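Local coordinates for protein aminotransferase class-III (PDB 5GHG) that probably transfers amino groups between amines and keto compounds with a pyridoxal-phosphate cofactor, as an omega-transaminase of the class-III aminotransferase family, at residues G182-F186 against F199-L203; V260-R266 against S286-S290; L347-A351 against P428-N432; T398-A403 against A418-T422. The protein carries 1 engineered substitution. All coordinates share one frame. Residues are numbered along the deposited sequence.

Contact 1 of 4, residues G182-F186 against F199-L203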
loop_
_atom_site.group_PDB
_atom_site.type_symbol
_atom_site.label_atom_id
_atom_site.label_comp_id
_atom_site.label_asym_id
_atom_site.label_seq_id
_atom_site.Cartn_x
_atom_site.Cartn_y
_atom_site.Cartn_z
ATOM N N GLY B 182 -20.884 0.463 18.086
ATOM C CA GLY B 182 -20.459 1.550 18.946
ATOM C C GLY B 182 -18.987 1.508 19.340
ATOM O O GLY B 182 -18.325 0.466 19.356
ATOM N N CYS B 183 -18.473 2.685 19.696
ATOM C CA CYS B 183 -17.119 2.799 20.245
ATOM C C CYS B 183 -17.124 2.419 21.730
ATOM O O CYS B 183 -17.888 3.006 22.499
ATOM C CB CYS B 183 -16.593 4.219 20.094
ATOM S SG CYS B 183 -14.966 4.422 20.854
ATOM N N PRO B 184 -16.249 1.476 22.176
ATOM C CA PRO B 184 -16.230 1.076 23.594
ATOM C C PRO B 184 -15.423 2.016 24.476
ATOM O O PRO B 184 -14.479 1.612 25.151
ATOM C CB PRO B 184 -15.640 -0.343 23.535
ATOM C CG PRO B 184 -14.773 -0.339 22.338
ATOM C CD PRO B 184 -15.352 0.640 21.352
ATOM N N HIS B 185 -15.792 3.301 24.478
ATOM C CA HIS B 185 -15.087 4.316 25.266
ATOM C C HIS B 185 -15.989 4.776 26.408
ATOM O O HIS B 185 -16.843 5.641 26.221
ATOM C CB HIS B 185 -14.668 5.512 24.414
ATOM C CG HIS B 185 -13.752 6.460 25.140
ATOM N ND1 HIS B 185 -13.460 7.716 24.671
ATOM C CD2 HIS B 185 -13.077 6.330 26.307
ATOM C CE1 HIS B 185 -12.633 8.315 25.505
ATOM N NE2 HIS B 185 -12.385 7.497 26.505
ATOM N N PHE B 186 -15.777 4.205 27.592
ATOM C CA PHE B 186 -16.693 4.428 28.710
ATOM C C PHE B 186 -16.768 5.911 29.086
ATOM O O PHE B 186 -17.856 6.453 29.319
ATOM C CB PHE B 186 -16.257 3.570 29.895
ATOM C CG PHE B 186 -17.129 3.706 31.108
ATOM C CD1 PHE B 186 -18.488 3.462 31.037
ATOM C CD2 PHE B 186 -16.567 4.040 32.338
ATOM C CE1 PHE B 186 -19.296 3.571 32.167
ATOM C CE2 PHE B 186 -17.371 4.147 33.482
ATOM C CZ PHE B 186 -18.742 3.914 33.383
ATOM N N PHE B 199 -21.873 -0.941 30.856
ATOM C CA PHE B 199 -21.607 -0.381 29.537
ATOM C C PHE B 199 -21.135 -1.477 28.568
ATOM O O PHE B 199 -21.544 -1.508 27.413
ATOM C CB PHE B 199 -20.563 0.731 29.693
ATOM C CG PHE B 199 -20.055 1.296 28.414
ATOM C CD1 PHE B 199 -20.921 1.918 27.513
ATOM C CD2 PHE B 199 -18.697 1.258 28.119
ATOM C CE1 PHE B 199 -20.431 2.469 26.344
ATOM C CE2 PHE B 199 -18.217 1.813 26.942
ATOM C CZ PHE B 199 -19.073 2.412 26.068
ATOM N N ALA B 200 -20.303 -2.393 29.049
ATOM C CA ALA B 200 -19.870 -3.509 28.220
ATOM C C ALA B 200 -21.044 -4.400 27.841
ATOM O O ALA B 200 -21.169 -4.841 26.686
ATOM C CB ALA B 200 -18.800 -4.309 28.941
ATOM N N THR B 201 -21.913 -4.684 28.800
ATOM C CA THR B 201 -23.126 -5.432 28.499
ATOM C C THR B 201 -23.959 -4.717 27.448
ATOM O O THR B 201 -24.450 -5.342 26.496
ATOM C CB THR B 201 -23.924 -5.665 29.789
ATOM O OG1 THR B 201 -23.221 -6.586 30.612
ATOM C CG2 THR B 201 -25.326 -6.214 29.486
ATOM N N ARG B 202 -24.134 -3.399 27.589
ATOM C CA ARG B 202 -24.931 -2.672 26.612
ATOM C C ARG B 202 -24.289 -2.725 25.215
ATOM O O ARG B 202 -24.999 -2.827 24.210
ATOM C CB ARG B 202 -25.141 -1.215 27.038
ATOM C CG ARG B 202 -25.816 -0.386 25.959
ATOM C CD ARG B 202 -26.395 0.934 26.468
ATOM N NE ARG B 202 -25.368 1.874 26.931
ATOM C CZ ARG B 202 -24.755 2.762 26.165
ATOM N NH1 ARG B 202 -23.859 3.600 26.695
ATOM N NH2 ARG B 202 -25.024 2.818 24.867
ATOM N N LEU B 203 -22.961 -2.637 25.136
ATOM C CA LEU B 203 -22.307 -2.692 23.832
ATOM C C LEU B 203 -22.505 -4.053 23.163
ATOM O O LEU B 203 -22.738 -4.129 21.951
ATOM C CB LEU B 203 -20.803 -2.396 23.963
ATOM C CG LEU B 203 -20.403 -0.962 24.295
ATOM C CD1 LEU B 203 -19.005 -0.920 24.882
ATOM C CD2 LEU B 203 -20.488 -0.099 23.068
#
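G182-F186, a loop that runs into the first residue of helix 186-189, lies against one turn of the helix carrying F199-L203. F199 and L203, one turn apart, both point their CA-to-CB bonds toward the loop. The t rotamer of F199 (chi1 173°) lays its ring along the loop backbone. CE2 of F199 is 3.5 Å from N of F186 and 3.7 Å from C of P184, which meets the ring at its edge. O of C183 also lies near the ring plane, 3.8 Å from CZ of F199. L203 takes the m,t rotamer. This brings its CD1 to 3.7 Å from CB of P184, while its CD2 is 4.1 Å from O of C183. F186 is also t. Its ring meets that of F199 obliquely, with centroids 5.6 Å apart and planes at 43°; CD1 of F186 is 3.7 Å from CD2 of F199. The side-chain contacts are apolar; the F199 ring otherwise packs on loop backbone. P184 is the centre of an inverse gamma turn, closed by a weak bond of 2.9 Å from N of H185 to O of C183. H185, the N-cap, points away from the facing helix and is held by R149 and E373. Y240 of helix 240-250 touches P184 and L203. The contact thus ties helix 196-214 to the loop after strand 178-181, an outermost strand of its seven-stranded sheet.

Contact 2 of 4, residues V260-R266 against S286-S290; sequences VICGFGR and SKQLS. With PMP (4'-deoxy-4'-aminopyridoxal-5'-phosphate), chain C.
This is a cofactor-side contact in the large domain of a fold-type I PLP enzyme. Loops after the parallel strands 254-258 and 282-285 meet, CA atoms 4.7 Å apart at V260-S286 and 6.2 Å at F264-Q288. V260-C262 have helical phi/psi. G263 is extended, F264 is in the left-handed helical region (69/44), and G265 at 104/-1 needs glycine. S286 is extended, K287 has phi/psi 60/-98, and 288-289 form a 3-10 turn, with L289 N to S286 O and S290 N to K287 O both 3.1 Å.

Q288 (chi1 m, chi2 t) spends both ends of its amide. NE2 of Q288 donates to O of G263 at 2.9 Å, and its OE1 accepts NH2 of R266 at 2.8 Å. R266 is t,p,p; its NH1 goes to O of P427 and O of L379. S286 OG bonds to S297 OG. Water 1 accepts N of Q288 at 3.2 Å and donates to O of V260 (2.7 Å) and O of G263 (3.0 Å), though acceptors outnumber its protons.

F264 (chi1 m) packs CZ 3.6 Å from CD1 of L289. V260 CG1 is 3.3 Å from CE of K287 and 3.5 Å from C3 of PMP. K287 (chi1 m, chi2 t, chi3 t, chi4 -91°) is probably the Schiff-base lysine, as in this family. Its NZ bonds to L57 O and T324 of the second subunit, 3.3 Å from N4A of PMP.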
loop_
_atom_site.group_PDB
_atom_site.type_symbol
_atom_site.label_atom_id
_atom_site.label_comp_id
_atom_site.label_asym_id
_atom_site.label_seq_id
_atom_site.Cartn_x
_atom_site.Cartn_y
_atom_site.Cartn_z
ATOM N N VAL B 260 -2.191 -4.343 14.317
ATOM C CA VAL B 260 -1.177 -3.543 13.648
ATOM C C VAL B 260 -0.417 -2.680 14.665
ATOM O O VAL B 260 0.803 -2.560 14.601
ATOM C CB VAL B 260 -1.831 -2.718 12.522
ATOM C CG1 VAL B 260 -0.957 -1.545 12.082
ATOM C CG2 VAL B 260 -2.126 -3.632 11.330
ATOM N N ILE B 261 -1.122 -2.112 15.638
ATOM C CA ILE B 261 -0.451 -1.383 16.699
ATOM C C ILE B 261 -0.137 -2.274 17.908
ATOM O O ILE B 261 0.943 -2.179 18.500
ATOM C CB ILE B 261 -1.258 -0.149 17.128
ATOM C CG1 ILE B 261 -1.182 0.941 16.049
ATOM C CG2 ILE B 261 -0.753 0.359 18.474
ATOM C CD1 ILE B 261 -2.142 2.091 16.290
ATOM N N CYS B 262 -1.055 -3.134 18.318
ATOM C CA CYS B 262 -0.837 -3.859 19.573
ATOM C C CYS B 262 0.214 -4.951 19.453
ATOM O O CYS B 262 0.714 -5.428 20.481
ATOM C CB CYS B 262 -2.170 -4.450 20.064
ATOM S SG CYS B 262 -3.415 -3.158 20.438
ATOM N N GLY B 263 0.559 -5.373 18.246
ATOM C CA GLY B 263 1.405 -6.544 18.084
ATOM C C GLY B 263 2.841 -6.294 18.514
ATOM O O GLY B 263 3.354 -5.167 18.457
ATOM N N PHE B 264 3.480 -7.367 18.972
ATOM C CA PHE B 264 4.908 -7.414 19.289
ATOM C C PHE B 264 5.275 -6.581 20.507
ATOM O O PHE B 264 6.287 -5.892 20.514
ATOM C CB PHE B 264 5.736 -7.045 18.050
ATOM C CG PHE B 264 5.386 -7.885 16.850
ATOM C CD1 PHE B 264 5.761 -9.223 16.801
ATOM C CD2 PHE B 264 4.600 -7.384 15.830
ATOM C CE1 PHE B 264 5.391 -10.022 15.712
ATOM C CE2 PHE B 264 4.227 -8.165 14.747
ATOM C CZ PHE B 264 4.619 -9.486 14.691
ATOM N N GLY B 265 4.472 -6.684 21.570
ATOM C CA GLY B 265 4.863 -6.222 22.899
ATOM C C GLY B 265 4.251 -4.921 23.380
ATOM O O GLY B 265 4.493 -4.530 24.521
ATOM N N ARG B 266 3.425 -4.265 22.573
ATOM C CA ARG B 266 2.959 -2.923 22.900
ATOM C C ARG B 266 2.078 -2.888 24.154
ATOM O O ARG B 266 2.101 -1.899 24.888
ATOM C CB ARG B 266 2.212 -2.333 21.704
ATOM C CG ARG B 266 1.614 -0.952 21.925
ATOM C CD ARG B 266 2.656 0.027 22.403
ATOM N NE ARG B 266 3.785 0.161 21.479
ATOM C CZ ARG B 266 4.848 0.920 21.716
ATOM N NH1 ARG B 266 4.935 1.601 22.862
ATOM N NH2 ARG B 266 5.813 0.992 20.837
ATOM N N SER B 286 1.470 -5.349 11.447
ATOM C CA SER B 286 2.367 -4.500 10.689
ATOM C C SER B 286 3.268 -3.742 11.663
ATOM O O SER B 286 3.433 -4.169 12.812
ATOM C CB SER B 286 1.581 -3.542 9.790
ATOM O OG SER B 286 2.463 -2.772 8.972
ATOM N N LYS B 287 3.852 -2.637 11.216
ATOM C CA LYS B 287 4.498 -1.683 12.126
ATOM C C LYS B 287 5.622 -2.304 12.927
ATOM O O LYS B 287 6.745 -2.420 12.416
ATOM C CB LYS B 287 3.467 -1.054 13.053
ATOM C CG LYS B 287 2.618 0.019 12.370
ATOM C CD LYS B 287 1.685 0.665 13.390
ATOM C CE LYS B 287 0.508 1.341 12.708
ATOM N NZ LYS B 287 0.721 2.743 12.389
ATOM N N GLN B 288 5.357 -2.708 14.182
ATOM C CA GLN B 288 6.457 -3.244 14.975
ATOM C C GLN B 288 6.974 -4.565 14.428
ATOM O O GLN B 288 8.026 -5.022 14.867
ATOM C CB GLN B 288 6.059 -3.415 16.450
ATOM C CG GLN B 288 5.663 -2.104 17.120
ATOM C CD GLN B 288 5.809 -2.120 18.633
ATOM O OE1 GLN B 288 6.447 -1.234 19.205
ATOM N NE2 GLN B 288 5.213 -3.112 19.291
ATOM N N LEU B 289 6.251 -5.189 13.499
ATOM C CA LEU B 289 6.769 -6.354 12.788
ATOM C C LEU B 289 8.166 -6.093 12.226
ATOM O O LEU B 289 9.050 -6.956 12.289
ATOM C CB LEU B 289 5.799 -6.719 11.661
ATOM C CG LEU B 289 6.164 -7.852 10.712
ATOM C CD1 LEU B 289 6.309 -9.158 11.478
ATOM C CD2 LEU B 289 5.113 -7.982 9.606
ATOM N N SER B 290 8.397 -4.893 11.690
ATOM C CA SER B 290 9.710 -4.514 11.189
ATOM C C SER B 290 10.253 -3.269 11.869
ATOM O O SER B 290 11.274 -2.716 11.413
ATOM C CB SER B 290 9.662 -4.296 9.669
ATOM O OG SER B 290 8.930 -3.099 9.365
HETATM N N1 PMP C . -4.803 -0.992 11.375
HETATM C C2 PMP C . -4.389 -0.251 12.438
HETATM C C2A PMP C . -4.872 -0.621 13.809
HETATM C C3 PMP C . -3.548 0.870 12.269
HETATM O O3 PMP C . -3.236 1.622 13.373
HETATM C C4 PMP C . -3.083 1.208 10.964
HETATM C C4A PMP C . -2.112 2.343 10.690
HETATM N N4A PMP C . -2.335 3.537 11.464
HETATM C C5 PMP C . -3.526 0.396 9.885
HETATM C C6 PMP C . -4.321 -0.716 10.116
HETATM C C5A PMP C . -3.139 0.677 8.465
HETATM O O4P PMP C . -1.745 0.425 8.270
HETATM P P PMP C . -0.959 1.214 7.066
HETATM O O1P PMP C . -1.740 1.062 5.811
HETATM O O2P PMP C . 0.396 0.531 7.023
HETATM O O3P PMP C . -0.863 2.679 7.429
HETATM O O HOH W 1 2.856 -3.684 15.897
#

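Contact 3 of 4, residues L347-A351 against P428-N432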
loop_
_atom_site.group_PDB
_atom_site.type_symbol
_atom_site.label_atom_id
_atom_site.label_comp_id
_atom_site.label_asym_id
_atom_site.label_seq_id
_atom_site.Cartn_x
_atom_site.Cartn_y
_atom_site.Cartn_z
ATOM N N LEU B 347 12.566 -7.478 24.850
ATOM C CA LEU B 347 11.877 -6.190 24.775
ATOM C C LEU B 347 10.398 -6.266 25.132
ATOM O O LEU B 347 9.825 -5.263 25.560
ATOM C CB LEU B 347 12.067 -5.572 23.389
ATOM C CG LEU B 347 13.519 -5.268 23.023
ATOM C CD1 LEU B 347 13.613 -4.563 21.661
ATOM C CD2 LEU B 347 14.240 -4.447 24.104
ATOM N N VAL B 348 9.759 -7.424 24.989
ATOM C CA VAL B 348 8.380 -7.532 25.479
ATOM C C VAL B 348 8.352 -7.303 26.996
ATOM O O VAL B 348 7.499 -6.570 27.520
ATOM C CB VAL B 348 7.774 -8.890 25.105
ATOM C CG1 VAL B 348 6.394 -9.040 25.689
ATOM C CG2 VAL B 348 7.723 -9.032 23.587
ATOM N N ALA B 349 9.292 -7.917 27.712
ATOM C CA ALA B 349 9.352 -7.730 29.160
ATOM C C ALA B 349 9.768 -6.310 29.512
ATOM O O ALA B 349 9.233 -5.710 30.455
ATOM C CB ALA B 349 10.302 -8.752 29.788
ATOM N N ASN B 350 10.718 -5.747 28.773
ATOM C CA ASN B 350 11.092 -4.365 29.032
ATOM C C ASN B 350 9.909 -3.428 28.863
ATOM O O ASN B 350 9.670 -2.551 29.698
ATOM C CB ASN B 350 12.237 -3.923 28.124
ATOM C CG ASN B 350 12.779 -2.577 28.531
ATOM O OD1 ASN B 350 13.304 -2.448 29.626
ATOM N ND2 ASN B 350 12.608 -1.569 27.687
ATOM N N ALA B 351 9.143 -3.597 27.772
ATOM C CA ALA B 351 8.003 -2.721 27.548
ATOM C C ALA B 351 6.938 -2.918 28.623
ATOM O O ALA B 351 6.291 -1.961 29.061
ATOM C CB ALA B 351 7.422 -2.947 26.152
ATOM N N PRO B 428 9.154 3.873 22.174
ATOM C CA PRO B 428 9.790 2.644 21.707
ATOM C C PRO B 428 9.963 1.627 22.836
ATOM O O PRO B 428 10.110 1.984 24.004
ATOM C CB PRO B 428 11.129 3.117 21.150
ATOM C CG PRO B 428 10.905 4.565 20.804
ATOM C CD PRO B 428 9.965 5.069 21.868
ATOM N N LEU B 429 9.925 0.349 22.455
ATOM C CA LEU B 429 10.056 -0.764 23.390
ATOM C C LEU B 429 11.374 -0.729 24.150
ATOM O O LEU B 429 11.475 -1.345 25.217
ATOM C CB LEU B 429 9.949 -2.093 22.638
ATOM C CG LEU B 429 8.760 -2.293 21.692
ATOM C CD1 LEU B 429 8.884 -3.644 20.959
ATOM C CD2 LEU B 429 7.476 -2.244 22.490
ATOM N N ILE B 430 12.380 -0.016 23.621
ATOM C CA ILE B 430 13.692 0.080 24.237
ATOM C C ILE B 430 13.799 1.177 25.294
ATOM O O ILE B 430 14.879 1.356 25.884
ATOM C CB ILE B 430 14.791 0.339 23.182
ATOM C CG1 ILE B 430 14.510 1.637 22.416
ATOM C CG2 ILE B 430 14.982 -0.878 22.233
ATOM C CD1 ILE B 430 15.752 2.199 21.711
ATOM N N ILE B 431 12.736 1.942 25.534
ATOM C CA ILE B 431 12.825 3.045 26.494
ATOM C C ILE B 431 13.157 2.499 27.892
ATOM O O ILE B 431 12.839 1.354 28.226
ATOM C CB ILE B 431 11.528 3.865 26.495
ATOM C CG1 ILE B 431 11.740 5.213 27.205
ATOM C CG2 ILE B 431 10.371 3.062 27.081
ATOM C CD1 ILE B 431 10.623 6.214 26.979
ATOM N N ASN B 432 13.819 3.318 28.707
ATOM C CA ASN B 432 14.104 2.933 30.093
ATOM C C ASN B 432 13.325 3.837 31.056
ATOM O O ASN B 432 12.679 4.805 30.648
ATOM C CB ASN B 432 15.613 2.958 30.381
ATOM C CG ASN B 432 16.226 4.342 30.292
ATOM O OD1 ASN B 432 15.637 5.314 30.729
ATOM N ND2 ASN B 432 17.436 4.428 29.731
#
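P428 opens a type I beta turn that ends at I431, closed by the 3.0 Å bond from N of I431 to O of P428. Its own side chain does not reach the helix. L429 comes next, its CA-to-CB bond toward the helix. CD2 of L429 lies 3.7 Å from CB of A351, and CB of L429 is 4.1 Å from CB of L347. The carbonyl O of L429 accepts ND2 of N350 at 2.7 Å. I430 points its CB away, yet its CG2 still meets CD1 of L347 at 4.0 Å. I431 sends its side chain to helix 433-455, but its O accepts the same ND2 of N350 at 3.0 Å. N432 then caps that helix, its OD1 taking N of Q435. N350 is t, and its OD1 bonds to R354 further along its own helix. One asparagine amide group thus satisfies two turn carbonyls beside an apolar patch, so the start of helix 347-363 is fixed to the turn by both polar and apolar contacts.

Contact 4 of 4, residues T398-A403 against A418-T422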
loop_
_atom_site.group_PDB
_atom_site.type_symbol
_atom_site.label_atom_id
_atom_site.label_comp_id
_atom_site.label_asym_id
_atom_site.label_seq_id
_atom_site.Cartn_x
_atom_site.Cartn_y
_atom_site.Cartn_z
ATOM N N THR B 398 -13.473 21.385 19.848
ATOM C CA THR B 398 -12.767 20.214 20.348
ATOM C C THR B 398 -11.571 19.932 19.447
ATOM O O THR B 398 -11.686 19.958 18.223
ATOM C CB THR B 398 -13.712 19.010 20.407
ATOM O OG1 THR B 398 -14.650 19.226 21.466
ATOM C CG2 THR B 398 -12.932 17.728 20.697
ATOM N N GLY B 399 -10.408 19.707 20.058
ATOM C CA GLY B 399 -9.159 19.565 19.342
ATOM C C GLY B 399 -8.221 20.742 19.537
ATOM O O GLY B 399 -7.002 20.579 19.409
ATOM N N ALA B 400 -8.758 21.920 19.859
ATOM C CA ALA B 400 -7.900 23.075 20.063
ATOM C C ALA B 400 -7.009 22.890 21.301
ATOM O O ALA B 400 -5.828 23.257 21.289
ATOM C CB ALA B 400 -8.736 24.346 20.187
ATOM N N LEU B 401 -7.566 22.339 22.380
ATOM C CA LEU B 401 -6.782 22.157 23.587
ATOM C C LEU B 401 -5.667 21.126 23.362
ATOM O O LEU B 401 -4.513 21.354 23.753
ATOM C CB LEU B 401 -7.689 21.755 24.749
ATOM C CG LEU B 401 -7.143 21.577 26.154
ATOM C CD1 LEU B 401 -6.450 22.850 26.636
ATOM C CD2 LEU B 401 -8.293 21.196 27.102
ATOM N N GLY B 402 -5.986 20.023 22.694
ATOM C CA GLY B 402 -4.959 19.050 22.342
ATOM C C GLY B 402 -3.861 19.620 21.467
ATOM O O GLY B 402 -2.678 19.366 21.699
ATOM N N ALA B 403 -4.230 20.394 20.453
ATOM C CA ALA B 403 -3.227 21.017 19.594
ATOM C C ALA B 403 -2.352 21.993 20.375
ATOM O O ALA B 403 -1.125 22.031 20.186
ATOM C CB ALA B 403 -3.895 21.734 18.412
ATOM N N ALA B 418 -1.631 14.519 18.913
ATOM C CA ALA B 418 -2.914 14.993 19.405
ATOM C C ALA B 418 -3.993 14.302 18.586
ATOM O O ALA B 418 -4.101 14.525 17.369
ATOM C CB ALA B 418 -3.036 16.511 19.288
ATOM N N MET B 419 -4.781 13.463 19.237
ATOM C CA MET B 419 -5.948 12.860 18.595
ATOM C C MET B 419 -7.149 13.601 19.168
ATOM O O MET B 419 -7.672 13.262 20.240
ATOM C CB MET B 419 -5.977 11.363 18.867
ATOM C CG MET B 419 -4.618 10.729 18.561
ATOM S SD MET B 419 -4.368 9.094 19.266
ATOM C CE MET B 419 -4.384 8.141 17.787
ATOM N N GLY B 420 -7.581 14.647 18.469
ATOM C CA GLY B 420 -8.514 15.563 19.080
ATOM C C GLY B 420 -7.855 16.178 20.317
ATOM O O GLY B 420 -6.759 16.732 20.243
ATOM N N ASP B 421 -8.516 16.083 21.467
ATOM C CA ASP B 421 -7.958 16.611 22.704
ATOM C C ASP B 421 -7.251 15.550 23.539
ATOM O O ASP B 421 -6.946 15.789 24.702
ATOM C CB ASP B 421 -9.054 17.313 23.526
ATOM C CG ASP B 421 -9.481 18.638 22.909
ATOM O OD1 ASP B 421 -8.662 19.212 22.153
ATOM O OD2 ASP B 421 -10.604 19.107 23.161
ATOM N N THR B 422 -6.953 14.391 22.959
ATOM C CA THR B 422 -6.182 13.359 23.627
ATOM C C THR B 422 -4.738 13.408 23.152
ATOM O O THR B 422 -4.476 13.379 21.947
ATOM C CB THR B 422 -6.778 11.961 23.365
ATOM O OG1 THR B 422 -8.119 11.908 23.871
ATOM C CG2 THR B 422 -5.943 10.874 24.059
HETATM O O HOH W 2 -6.063 18.234 18.188
HETATM O O HOH W 3 -10.438 21.888 22.794
#
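A tight two-residue beta hairpin meets the N-terminus of helix 400-411 here. The hairpin joins strands 414-419 and 422-425 through a type II' turn from M419 to T422. Two backbone bonds close it: N of M419 to O of T422 at 2.7 Å, and N of T422 to O of M419 at 3.0 Å.

The direct polar contacts come from D421, whose carboxylate lies over the first turn of the helix. OD1 of D421 accepts N of G402 at 2.8 Å with a good angle. It also takes a weak bond from N of G399 at 2.8 Å. This oxygen is crowded in the model, so its position is less sure. A carboxylate at this end of a helix suits the unmatched backbone NH groups and the helix dipole. G399 is at the N-cap position.

Backbone packing depends on glycine. CA atoms of G402 and D421 are 3.9 Å apart, and those of G399 and G420 4.1 Å. A side chain on G402 would clash with O of G420. The phi/psi of G399 (109/-25) also call for glycine. CB of A418 touches O of G402 at 3.8 Å.

Two waters bridge the segments. Water 3 accepts N of L401 at 2.9 Å and lies 2.8 Å from OD2 of D421, to which it can donate, though other acceptors compete for its protons. Water 2 donates to O of G399 at 2.8 Å and to O of G420 at 2.6 Å.

Overall arrangement
Contacts 1, 2 and 3 come in series along the chain, and contact 4 is nested in the loop closed by contact 3. Contacts 1 and 2 lie beside the seven-stranded sheet 111-115 to 178-181, in loops after its strands: contact 2 follows two central strands at the cofactor, contact 1 an edge strand. Their centres are 25 Å apart. Contact 4 belongs to the other sheet, 25 Å from contact 2 between centres. Contact 3 follows strand 422-425 of that second sheet. It touches contact 2: CD1 of L429 is 3.5 Å from O of F264. The C-terminal part of the chain therefore packs directly behind the cofactor-binding loops.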